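Local coordinates for protein putative oxidoreductase (Bacteroides fragilis NCTC 9343, PDB 3FHL) that is a putative oxidoreductase of the Gfo/Idh/MocA family that probably binds a nicotinamide adenine dinucleotide cofactor through its Rossmann-fold domain, at residues Pro23-Ser26 and Glu32-Lys35; Val94-Thr99 and Gly180-Asp185; Ile203-Glu206 and Asp211-Phe214; Leu286-Thr289 and Lys294-Cys297. All blocks are in the same frame, centred on the assembly; numbering follows the deposited sequence.

Interaction 1. Residues Pro23-Ser26 and Glu32-Lys35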
loop_
_atom_site.group_PDB
_atom_site.type_symbol
_atom_site.label_atom_id
_atom_site.label_comp_id
_atom_site.label_asym_id
_atom_site.label_seq_id
_atom_site.Cartn_x
_atom_site.Cartn_y
_atom_site.Cartn_z
ATOM N N PRO C 23 9.356 -30.814 -16.526
ATOM C CA PRO C 23 10.046 -30.081 -17.593
ATOM C C PRO C 23 11.500 -29.690 -17.297
ATOM O O PRO C 23 12.294 -29.601 -18.230
ATOM C CB PRO C 23 9.183 -28.817 -17.751
ATOM C CG PRO C 23 7.862 -29.246 -17.335
ATOM C CD PRO C 23 8.124 -30.098 -16.139
ATOM N N PHE C 24 11.832 -29.477 -16.022
ATOM C CA PHE C 24 13.180 -29.061 -15.610
ATOM C C PHE C 24 14.119 -30.211 -15.220
ATOM O O PHE C 24 15.293 -30.198 -15.587
ATOM C CB PHE C 24 13.099 -28.008 -14.501
ATOM C CG PHE C 24 12.432 -26.745 -14.952
ATOM C CD1 PHE C 24 13.112 -25.848 -15.775
ATOM C CD2 PHE C 24 11.101 -26.494 -14.635
ATOM C CE1 PHE C 24 12.496 -24.679 -16.224
ATOM C CE2 PHE C 24 10.469 -25.331 -15.085
ATOM C CZ PHE C 24 11.168 -24.428 -15.891
ATOM N N ILE C 25 13.605 -31.195 -14.491
ATOM C CA ILE C 25 14.368 -32.417 -14.212
ATOM C C ILE C 25 14.806 -33.052 -15.546
ATOM O O ILE C 25 15.950 -33.482 -15.679
ATOM C CB ILE C 25 13.571 -33.428 -13.334
ATOM C CG1 ILE C 25 13.177 -32.797 -11.993
ATOM C CG2 ILE C 25 14.402 -34.709 -13.086
ATOM C CD1 ILE C 25 11.988 -33.432 -11.348
ATOM N N SER C 26 13.900 -33.051 -16.527
ATOM C CA SER C 26 14.152 -33.569 -17.872
ATOM C C SER C 26 15.212 -32.788 -18.658
ATOM O O SER C 26 16.159 -33.386 -19.176
ATOM C CB SER C 26 12.853 -33.607 -18.672
ATOM O OG SER C 26 13.007 -34.334 -19.873
ATOM N N GLU C 32 18.511 -37.149 -14.188
ATOM C CA GLU C 32 17.713 -38.036 -15.010
ATOM C C GLU C 32 16.320 -38.116 -14.405
ATOM O O GLU C 32 16.165 -38.463 -13.223
ATOM C CB GLU C 32 18.344 -39.437 -15.105
ATOM C CG GLU C 32 17.517 -40.408 -15.952
ATOM C CD GLU C 32 17.954 -41.870 -15.841
ATOM O OE1 GLU C 32 17.391 -42.702 -16.583
ATOM O OE2 GLU C 32 18.836 -42.191 -15.015
ATOM N N LEU C 33 15.308 -37.774 -15.200
ATOM C CA LEU C 33 13.926 -38.024 -14.820
ATOM C C LEU C 33 13.709 -39.518 -14.977
ATOM O O LEU C 33 13.278 -40.000 -16.029
ATOM C CB LEU C 33 12.932 -37.211 -15.667
ATOM C CG LEU C 33 11.429 -37.283 -15.311
ATOM C CD1 LEU C 33 11.104 -36.833 -13.874
ATOM C CD2 LEU C 33 10.584 -36.501 -16.323
ATOM N N TYR C 34 14.027 -40.236 -13.905
ATOM C CA TYR C 34 14.202 -41.682 -13.965
ATOM C C TYR C 34 12.878 -42.409 -13.754
ATOM O O TYR C 34 12.495 -43.259 -14.564
ATOM C CB TYR C 34 15.283 -42.126 -12.964
ATOM C CG TYR C 34 15.451 -43.625 -12.858
ATOM C CD1 TYR C 34 15.732 -44.402 -13.990
ATOM C CD2 TYR C 34 15.315 -44.269 -11.629
ATOM C CE1 TYR C 34 15.874 -45.788 -13.895
ATOM C CE2 TYR C 34 15.459 -45.656 -11.521
ATOM C CZ TYR C 34 15.737 -46.407 -12.658
ATOM O OH TYR C 34 15.877 -47.775 -12.556
ATOM N N LYS C 35 12.170 -42.058 -12.687
ATOM C CA LYS C 35 10.921 -42.726 -12.362
ATOM C C LYS C 35 9.788 -41.775 -11.996
ATOM O O LYS C 35 9.985 -40.844 -11.228
ATOM C CB LYS C 35 11.139 -43.742 -11.243
ATOM C CG LYS C 35 11.430 -45.119 -11.762
ATOM C CD LYS C 35 11.677 -46.101 -10.644
ATOM C CE LYS C 35 11.987 -47.447 -11.253
ATOM N NZ LYS C 35 12.614 -48.410 -10.308
#
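I25 and L33 meet because each side chain leaves its backbone in a direction that sets carbon against carbon. In I25 the methyl CG2 stands anti to the backbone N, while CG1 lies beside the backbone N and anti to the carbonyl carbon (chi1 -59°), and this sends CG2, the shorter branch, toward the strand. In L33 it is CG that lies anti to the backbone N (chi1 -175°), which leaves CB and CD1 both against the I25 methyl. CG2 of I25 therefore settles at the root of L33, 3.8 Å from its CA and 3.9 Å from its CB, with L33 CD1 closing in at 4.0 Å. The same methyl reaches back along the strand to the carbonyl carbon of E32, 4.1 Å away. S26 adds a looser touch: its CB lies 4.4 Å from CD2 of L33, the other tip of the fork.

The contact is van der Waals packing, carried mainly by carbon, and the helix approaches the strand through one methyl more than through a broad face. L33 itself is the centre of an inverse gamma turn. The polar end of E32 turns from the helix and forms a salt bridge with K7 on the adjacent strand 6-10, whereas Y311 of helix 309-320 touches F24 and I25. Strand 6-10, helix 15-27 and strand 31-37 make up the first beta-alpha-beta crossover of the NAD-binding Rossmann fold, and the contact lies where the end of that helix packs against the second strand.

Interaction 2. Residues Val94-Thr99 and Gly180-Asp185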
loop_
_atom_site.group_PDB
_atom_site.type_symbol
_atom_site.label_atom_id
_atom_site.label_comp_id
_atom_site.label_asym_id
_atom_site.label_seq_id
_atom_site.Cartn_x
_atom_site.Cartn_y
_atom_site.Cartn_z
ATOM N N VAL C 94 10.337 -31.339 -1.032
ATOM C CA VAL C 94 8.907 -31.312 -0.720
ATOM C C VAL C 94 8.260 -30.037 -1.257
ATOM O O VAL C 94 8.795 -28.934 -1.114
ATOM C CB VAL C 94 8.593 -31.403 0.794
ATOM C CG1 VAL C 94 7.153 -31.902 1.018
ATOM C CG2 VAL C 94 9.576 -32.310 1.515
ATOM N N GLU C 95 7.107 -30.212 -1.882
ATOM C CA GLU C 95 6.261 -29.087 -2.240
ATOM C C GLU C 95 5.506 -28.574 -1.036
ATOM O O GLU C 95 5.224 -29.331 -0.097
ATOM C CB GLU C 95 5.268 -29.505 -3.301
ATOM C CG GLU C 95 5.820 -29.343 -4.680
ATOM C CD GLU C 95 4.742 -29.179 -5.716
ATOM O OE1 GLU C 95 3.662 -29.793 -5.566
ATOM O OE2 GLU C 95 4.985 -28.444 -6.701
ATOM N N LYS C 96 5.182 -27.283 -1.068
ATOM C CA LYS C 96 4.240 -26.689 -0.120
ATOM C C LYS C 96 2.857 -27.307 -0.319
ATOM O O LYS C 96 2.419 -27.477 -1.461
ATOM C CB LYS C 96 4.162 -25.179 -0.312
ATOM C CG LYS C 96 5.410 -24.434 0.142
ATOM C CD LYS C 96 5.563 -23.125 -0.621
ATOM C CE LYS C 96 4.367 -22.203 -0.408
ATOM N NZ LYS C 96 4.485 -20.965 -1.246
ATOM N N PRO C 97 2.167 -27.645 0.786
ATOM C CA PRO C 97 2.582 -27.475 2.184
ATOM C C PRO C 97 3.584 -28.542 2.633
ATOM O O PRO C 97 3.353 -29.738 2.428
ATOM C CB PRO C 97 1.266 -27.603 2.972
ATOM C CG PRO C 97 0.176 -27.793 1.936
ATOM C CD PRO C 97 0.838 -28.264 0.694
ATOM N N PHE C 98 4.697 -28.080 3.202
ATOM C CA PHE C 98 5.778 -28.932 3.705
ATOM C C PHE C 98 5.222 -30.015 4.628
ATOM O O PHE C 98 5.335 -31.204 4.325
ATOM C CB PHE C 98 6.830 -28.043 4.399
ATOM C CG PHE C 98 7.967 -28.787 5.076
ATOM C CD1 PHE C 98 8.526 -29.942 4.528
ATOM C CD2 PHE C 98 8.513 -28.283 6.252
ATOM C CE1 PHE C 98 9.571 -30.596 5.169
ATOM C CE2 PHE C 98 9.565 -28.922 6.886
ATOM C CZ PHE C 98 10.093 -30.079 6.352
ATOM N N THR C 99 4.617 -29.604 5.740
ATOM C CA THR C 99 3.959 -30.536 6.653
ATOM C C THR C 99 2.657 -29.927 7.149
ATOM O O THR C 99 2.420 -28.726 6.977
ATOM C CB THR C 99 4.817 -30.847 7.886
ATOM O OG1 THR C 99 5.300 -29.621 8.451
ATOM C CG2 THR C 99 5.995 -31.738 7.534
ATOM N N GLY C 180 0.767 -14.907 0.164
ATOM C CA GLY C 180 1.618 -14.302 1.174
ATOM C C GLY C 180 2.875 -15.095 1.459
ATOM O O GLY C 180 3.928 -14.496 1.683
ATOM N N SER C 181 2.771 -16.429 1.448
ATOM C CA SER C 181 3.947 -17.297 1.601
ATOM C C SER C 181 5.051 -16.906 0.618
ATOM O O SER C 181 6.187 -16.706 1.030
ATOM C CB SER C 181 3.594 -18.783 1.450
ATOM O OG SER C 181 2.981 -19.036 0.192
ATOM N N HIS C 182 4.706 -16.735 -0.659
ATOM C CA HIS C 182 5.698 -16.343 -1.669
ATOM C C HIS C 182 6.348 -14.988 -1.383
ATOM O O HIS C 182 7.557 -14.834 -1.541
ATOM C CB HIS C 182 5.086 -16.307 -3.079
ATOM C CG HIS C 182 4.535 -17.617 -3.543
ATOM N ND1 HIS C 182 5.336 -18.677 -3.902
ATOM C CD2 HIS C 182 3.259 -18.021 -3.751
ATOM C CE1 HIS C 182 4.578 -19.686 -4.288
ATOM N NE2 HIS C 182 3.314 -19.312 -4.209
ATOM N N LEU C 183 5.547 -14.008 -0.965
ATOM C CA LEU C 183 6.041 -12.643 -0.756
ATOM C C LEU C 183 6.897 -12.541 0.487
ATOM O O LEU C 183 7.889 -11.816 0.498
ATOM C CB LEU C 183 4.871 -11.638 -0.649
ATOM C CG LEU C 183 3.906 -11.582 -1.849
ATOM C CD1 LEU C 183 2.956 -10.419 -1.712
ATOM C CD2 LEU C 183 4.666 -11.465 -3.189
ATOM N N ILE C 184 6.453 -13.203 1.552
ATOM C CA ILE C 184 7.199 -13.258 2.801
ATOM C C ILE C 184 8.546 -13.968 2.600
ATOM O O ILE C 184 9.578 -13.465 3.038
ATOM C CB ILE C 184 6.396 -13.958 3.923
ATOM C CG1 ILE C 184 5.177 -13.114 4.329
ATOM C CG2 ILE C 184 7.285 -14.147 5.133
ATOM C CD1 ILE C 184 4.050 -13.891 4.991
ATOM N N ASP C 185 8.525 -15.123 1.929
ATOM C CA ASP C 185 9.779 -15.828 1.600
ATOM C C ASP C 185 10.816 -14.930 0.923
ATOM O O ASP C 185 11.964 -14.841 1.373
ATOM C CB ASP C 185 9.504 -17.055 0.736
ATOM C CG ASP C 185 10.781 -17.795 0.358
ATOM O OD1 ASP C 185 11.498 -18.283 1.277
ATOM O OD2 ASP C 185 11.060 -17.878 -0.861
#
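K96 reaches S181 with its terminal nitrogen, and the polar part of the contact is that one hydrogen bond. NZ donates to OG at 2.8 Å. S181 OG is also hydrogen-bonded to the carbonyl oxygen of Y177, four residues earlier in helix 175-178; the serine thus accepts from the lysine and donates to the main chain, since a carbonyl can only accept. Its chi1 of 57° sets OG between the backbone N and the carbonyl carbon, on the side of the helix that looks at the lysine.

The second kind of interaction is with a ring. K96 NZ also sits over one face of the H182 imidazole, 3.3 Å above its plane and displaced toward the rim, with CE1 the nearest ring atom, likewise at 3.3 Å. S181 OG lies above that same face, so the ring forms a floor under the lysine-serine pair.

Carbon contact is slight: CE of K96 lies 4.0 Å from S181 CB. The lysine bends at chi3 (60°) and is otherwise stretched out, which lets it span backbones whose alpha carbons stay 9.6 Å apart at K96 and S181.

E95, K96 and P97, with a cis peptide before the proline, form the Glu-Lys-Pro sequence familiar in this family, whose lysine in relatives lies at the active site. K96 comes just after strand 91-95, which runs between strands 68-71 and 119-122 of the Rossmann sheet, and it points across the cleft to the first turn of helix 180-191 in the C-terminal domain.

Interaction 3. Residues Ile203-Glu206 and Asp211-Phe214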
loop_
_atom_site.group_PDB
_atom_site.type_symbol
_atom_site.label_atom_id
_atom_site.label_comp_id
_atom_site.label_asym_id
_atom_site.label_seq_id
_atom_site.Cartn_x
_atom_site.Cartn_y
_atom_site.Cartn_z
ATOM N N ILE C 203 -11.940 -9.945 4.260
ATOM C CA ILE C 203 -12.756 -10.655 3.284
ATOM C C ILE C 203 -13.615 -9.569 2.660
ATOM O O ILE C 203 -14.604 -9.112 3.248
ATOM C CB ILE C 203 -13.626 -11.779 3.894
ATOM C CG1 ILE C 203 -12.758 -12.774 4.668
ATOM C CG2 ILE C 203 -14.373 -12.492 2.778
ATOM C CD1 ILE C 203 -13.512 -13.703 5.609
ATOM N N LEU C 204 -13.200 -9.129 1.480
ATOM C CA LEU C 204 -13.756 -7.944 0.868
ATOM C C LEU C 204 -14.858 -8.306 -0.124
ATOM O O LEU C 204 -15.690 -7.465 -0.464
ATOM C CB LEU C 204 -12.650 -7.143 0.172
ATOM C CG LEU C 204 -11.373 -6.780 0.939
ATOM C CD1 LEU C 204 -10.494 -5.923 0.023
ATOM C CD2 LEU C 204 -11.654 -6.061 2.255
ATOM N N ARG C 205 -14.871 -9.561 -0.564
ATOM C CA ARG C 205 -15.832 -9.996 -1.574
ATOM C C ARG C 205 -17.057 -10.606 -0.921
ATOM O O ARG C 205 -16.954 -11.318 0.085
ATOM C CB ARG C 205 -15.198 -10.981 -2.565
ATOM C CG ARG C 205 -14.052 -10.370 -3.373
ATOM C CD ARG C 205 -13.285 -11.386 -4.194
ATOM N NE ARG C 205 -12.819 -12.533 -3.417
ATOM C CZ ARG C 205 -12.364 -13.660 -3.954
ATOM N NH1 ARG C 205 -12.299 -13.798 -5.273
ATOM N NH2 ARG C 205 -11.982 -14.657 -3.169
ATOM N N GLU C 206 -18.213 -10.291 -1.501
ATOM C CA GLU C 206 -19.494 -10.822 -1.055
ATOM C C GLU C 206 -19.481 -12.341 -1.180
ATOM O O GLU C 206 -19.192 -12.878 -2.252
ATOM C CB GLU C 206 -20.635 -10.217 -1.883
ATOM C CG GLU C 206 -22.028 -10.745 -1.523
ATOM C CD GLU C 206 -23.072 -10.447 -2.594
ATOM O OE1 GLU C 206 -23.498 -11.395 -3.294
ATOM O OE2 GLU C 206 -23.457 -9.267 -2.738
ATOM N N ASP C 211 -9.781 -15.066 3.853
ATOM C CA ASP C 211 -9.225 -13.757 3.500
ATOM C C ASP C 211 -8.853 -13.658 2.023
ATOM O O ASP C 211 -8.317 -14.608 1.422
ATOM C CB ASP C 211 -8.050 -13.371 4.422
ATOM C CG ASP C 211 -6.846 -14.304 4.280
ATOM O OD1 ASP C 211 -6.915 -15.433 4.788
ATOM O OD2 ASP C 211 -5.827 -13.897 3.683
ATOM N N ASP C 212 -9.209 -12.524 1.429
ATOM C CA ASP C 212 -8.920 -12.246 0.030
ATOM C C ASP C 212 -8.223 -10.899 -0.087
ATOM O O ASP C 212 -8.185 -10.297 -1.155
ATOM C CB ASP C 212 -10.198 -12.322 -0.830
ATOM C CG ASP C 212 -11.332 -11.416 -0.323
ATOM O OD1 ASP C 212 -11.069 -10.438 0.401
ATOM O OD2 ASP C 212 -12.508 -11.679 -0.671
ATOM N N TYR C 213 -7.660 -10.447 1.034
ATOM C CA TYR C 213 -6.903 -9.213 1.083
ATOM C C TYR C 213 -5.965 -9.329 2.270
ATOM O O TYR C 213 -6.390 -9.719 3.355
ATOM C CB TYR C 213 -7.832 -8.009 1.336
ATOM C CG TYR C 213 -7.096 -6.718 1.600
ATOM C CD1 TYR C 213 -6.812 -5.846 0.554
ATOM C CD2 TYR C 213 -6.655 -6.378 2.890
ATOM C CE1 TYR C 213 -6.117 -4.681 0.772
ATOM C CE2 TYR C 213 -5.946 -5.206 3.117
ATOM C CZ TYR C 213 -5.694 -4.362 2.043
ATOM O OH TYR C 213 -5.003 -3.196 2.217
ATOM N N PHE C 214 -4.714 -8.930 2.085
ATOM C CA PHE C 214 -3.839 -8.728 3.252
ATOM C C PHE C 214 -2.915 -7.567 3.009
ATOM O O PHE C 214 -2.560 -7.273 1.864
ATOM C CB PHE C 214 -3.076 -10.022 3.632
ATOM C CG PHE C 214 -2.021 -10.459 2.637
ATOM C CD1 PHE C 214 -0.781 -9.815 2.562
ATOM C CD2 PHE C 214 -2.261 -11.526 1.789
ATOM C CE1 PHE C 214 0.177 -10.216 1.650
ATOM C CE2 PHE C 214 -1.298 -11.946 0.887
ATOM C CZ PHE C 214 -0.079 -11.277 0.811
HETATM O O HOH W 1 -12.768 -14.382 -0.009
#
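At a classic beta bulge, where D212 and Y213 both face G202, D212 turns its carboxylate back into the loop 203-206 and holds it by both oxygens. OD1 receives the backbone N-H of L204 on its syn lone pair, 2.7 Å away and nearly straight at 170°. OD2 takes two donors from R205: the backbone N at 3.2 Å, near the carboxylate plane, and NE at 2.9 Å, which comes from above that plane. The latter bond is a salt bridge. D212 OD2 lies at the guanidinium edge, yet the two planar groups stand 72° apart, so this is not a flat two-toothed pairing. The bend at chi3 (-52°) brings NE back to OD2. One water bridges the pair, donating to D212 OD2 and accepting from R205 NH2.

Beside the buried carboxylate, L204 CD1 packs on CB of Y213 at 3.6 Å. The second subunit reaches the same corner: its R145 binds the L204 carbonyl and its E148 the Y213 hydroxyl. D212 thus holds the loop that joins the antiparallel neighbours 194-202 and 213-221 beside the dimer interface, with the classic bulge at its end.

Interaction 4. Residues Leu286-Thr289 and Lys294-Cys297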
loop_
_atom_site.group_PDB
_atom_site.type_symbol
_atom_site.label_atom_id
_atom_site.label_comp_id
_atom_site.label_asym_id
_atom_site.label_seq_id
_atom_site.Cartn_x
_atom_site.Cartn_y
_atom_site.Cartn_z
ATOM N N LEU C 286 10.357 0.144 -14.530
ATOM C CA LEU C 286 10.908 1.466 -14.748
ATOM C C LEU C 286 11.959 1.799 -13.689
ATOM O O LEU C 286 11.688 1.773 -12.481
ATOM C CB LEU C 286 9.785 2.517 -14.698
ATOM C CG LEU C 286 10.199 3.962 -14.993
ATOM C CD1 LEU C 286 10.610 4.104 -16.463
ATOM C CD2 LEU C 286 9.063 4.916 -14.675
ATOM N N LEU C 287 13.146 2.161 -14.144
ATOM C CA LEU C 287 14.188 2.604 -13.226
ATOM C C LEU C 287 14.344 4.113 -13.338
ATOM O O LEU C 287 14.602 4.640 -14.422
ATOM C CB LEU C 287 15.504 1.886 -13.526
ATOM C CG LEU C 287 16.771 2.350 -12.809
ATOM C CD1 LEU C 287 16.745 1.929 -11.335
ATOM C CD2 LEU C 287 18.005 1.811 -13.529
ATOM N N HIS C 288 14.185 4.804 -12.218
ATOM C CA HIS C 288 14.284 6.260 -12.190
ATOM C C HIS C 288 15.272 6.583 -11.098
ATOM O O HIS C 288 14.932 6.527 -9.927
ATOM C CB HIS C 288 12.913 6.878 -11.884
ATOM C CG HIS C 288 12.866 8.376 -11.997
ATOM N ND1 HIS C 288 11.687 9.086 -11.923
ATOM C CD2 HIS C 288 13.846 9.296 -12.176
ATOM C CE1 HIS C 288 11.944 10.377 -12.034
ATOM N NE2 HIS C 288 13.246 10.532 -12.188
ATOM N N THR C 289 16.505 6.893 -11.483
ATOM C CA THR C 289 17.583 7.074 -10.513
ATOM C C THR C 289 18.671 7.990 -11.076
ATOM O O THR C 289 18.540 8.509 -12.186
ATOM C CB THR C 289 18.161 5.691 -10.057
ATOM O OG1 THR C 289 18.983 5.860 -8.898
ATOM C CG2 THR C 289 18.971 5.004 -11.186
ATOM N N LYS C 294 23.939 11.923 -13.415
ATOM C CA LYS C 294 22.823 12.272 -14.295
ATOM C C LYS C 294 21.547 11.509 -13.958
ATOM O O LYS C 294 21.587 10.310 -13.677
ATOM C CB LYS C 294 23.179 11.996 -15.759
ATOM C CG LYS C 294 24.422 12.702 -16.276
ATOM C CD LYS C 294 24.678 12.315 -17.728
ATOM C CE LYS C 294 26.072 12.719 -18.197
ATOM N NZ LYS C 294 26.232 14.197 -18.301
ATOM N N GLU C 295 20.417 12.209 -14.025
ATOM C CA GLU C 295 19.106 11.604 -13.823
ATOM C C GLU C 295 18.703 10.795 -15.052
ATOM O O GLU C 295 18.735 11.303 -16.174
ATOM C CB GLU C 295 18.063 12.689 -13.531
ATOM C CG GLU C 295 16.638 12.168 -13.286
ATOM C CD GLU C 295 15.667 13.269 -12.854
ATOM O OE1 GLU C 295 15.974 14.468 -13.051
ATOM O OE2 GLU C 295 14.593 12.933 -12.313
ATOM N N ILE C 296 18.343 9.530 -14.836
ATOM C CA ILE C 296 17.855 8.668 -15.913
ATOM C C ILE C 296 16.492 8.103 -15.544
ATOM O O ILE C 296 16.191 7.914 -14.365
ATOM C CB ILE C 296 18.859 7.513 -16.274
ATOM C CG1 ILE C 296 18.968 6.466 -15.156
ATOM C CG2 ILE C 296 20.244 8.065 -16.640
ATOM C CD1 ILE C 296 18.182 5.179 -15.424
ATOM N N CYS C 297 15.677 7.830 -16.555
ATOM C CA CYS C 297 14.345 7.295 -16.347
ATOM C C CYS C 297 14.011 6.429 -17.549
ATOM O O CYS C 297 13.642 6.939 -18.605
ATOM C CB CYS C 297 13.326 8.431 -16.181
ATOM S SG CYS C 297 11.730 7.900 -15.541
#
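H288 and E295 are joined by a nearly linear hydrogen bond: NE2 of the ring donates to OE2 at 2.8 Å, with 174° at the hydrogen. The carboxylate offers its anti lone pair, and its plane is turned just 20° from that of the imidazole; OE2 lies at the ring edge, close to the ring plane. C297 lies over one face of the same ring, its SG 4.0 Å from the centroid in a sulfur-aromatic contact. Both methyls of L286 reach that sulfur too, CD1 at 4.1 Å.

The other face of the hairpin carries hydrocarbon. I296 holds CG1 between its backbone N and carbonyl carbon (chi1 69°), and CD1 comes within 3.9 Å of L287 CD2.

Behind the side chains, T289 and I296 make the hydrogen-bonded antiparallel pair: I296 N to T289 O is 2.8 Å, and T289 N to I296 O is 3.1 Å. H288 and C297 are the neighbouring non-hydrogen-bonded pair, their alpha carbons 4.3 Å apart, and with both side chains on the same face of the sheet, sulfur and ring meet. T289 OG1 binds the carbonyl of L142.

H288 ND1 is itself hydrogen-bonded to E239 of the second subunit. With a carboxylate on each nitrogen, the imidazole would be expected to favour its protonated, positively charged form, making this edge of the hairpin a charged link across the dimer.

In the fold
From the N terminus, interaction 1 closes the short turn between helix 15-27 and strand 31-37 of the Rossmann domain. Interaction 2 spans 80 residues, tying the loop after strand 91-95 of that same sheet to helix 180-191 of the C-terminal domain. Interaction 3 closes the loop between two antiparallel strands of the large mixed sheet and interaction 4 a tight hairpin, toward the sheet's two ends, and both meet the second subunit. The four follow one another in series; none nests or crosses. Interactions 2 and 3 touch, where F214 packs against G180 and L183, joining helix to sheet. Interactions 1 and 4 are farthest apart, their centres 43 Å from each other.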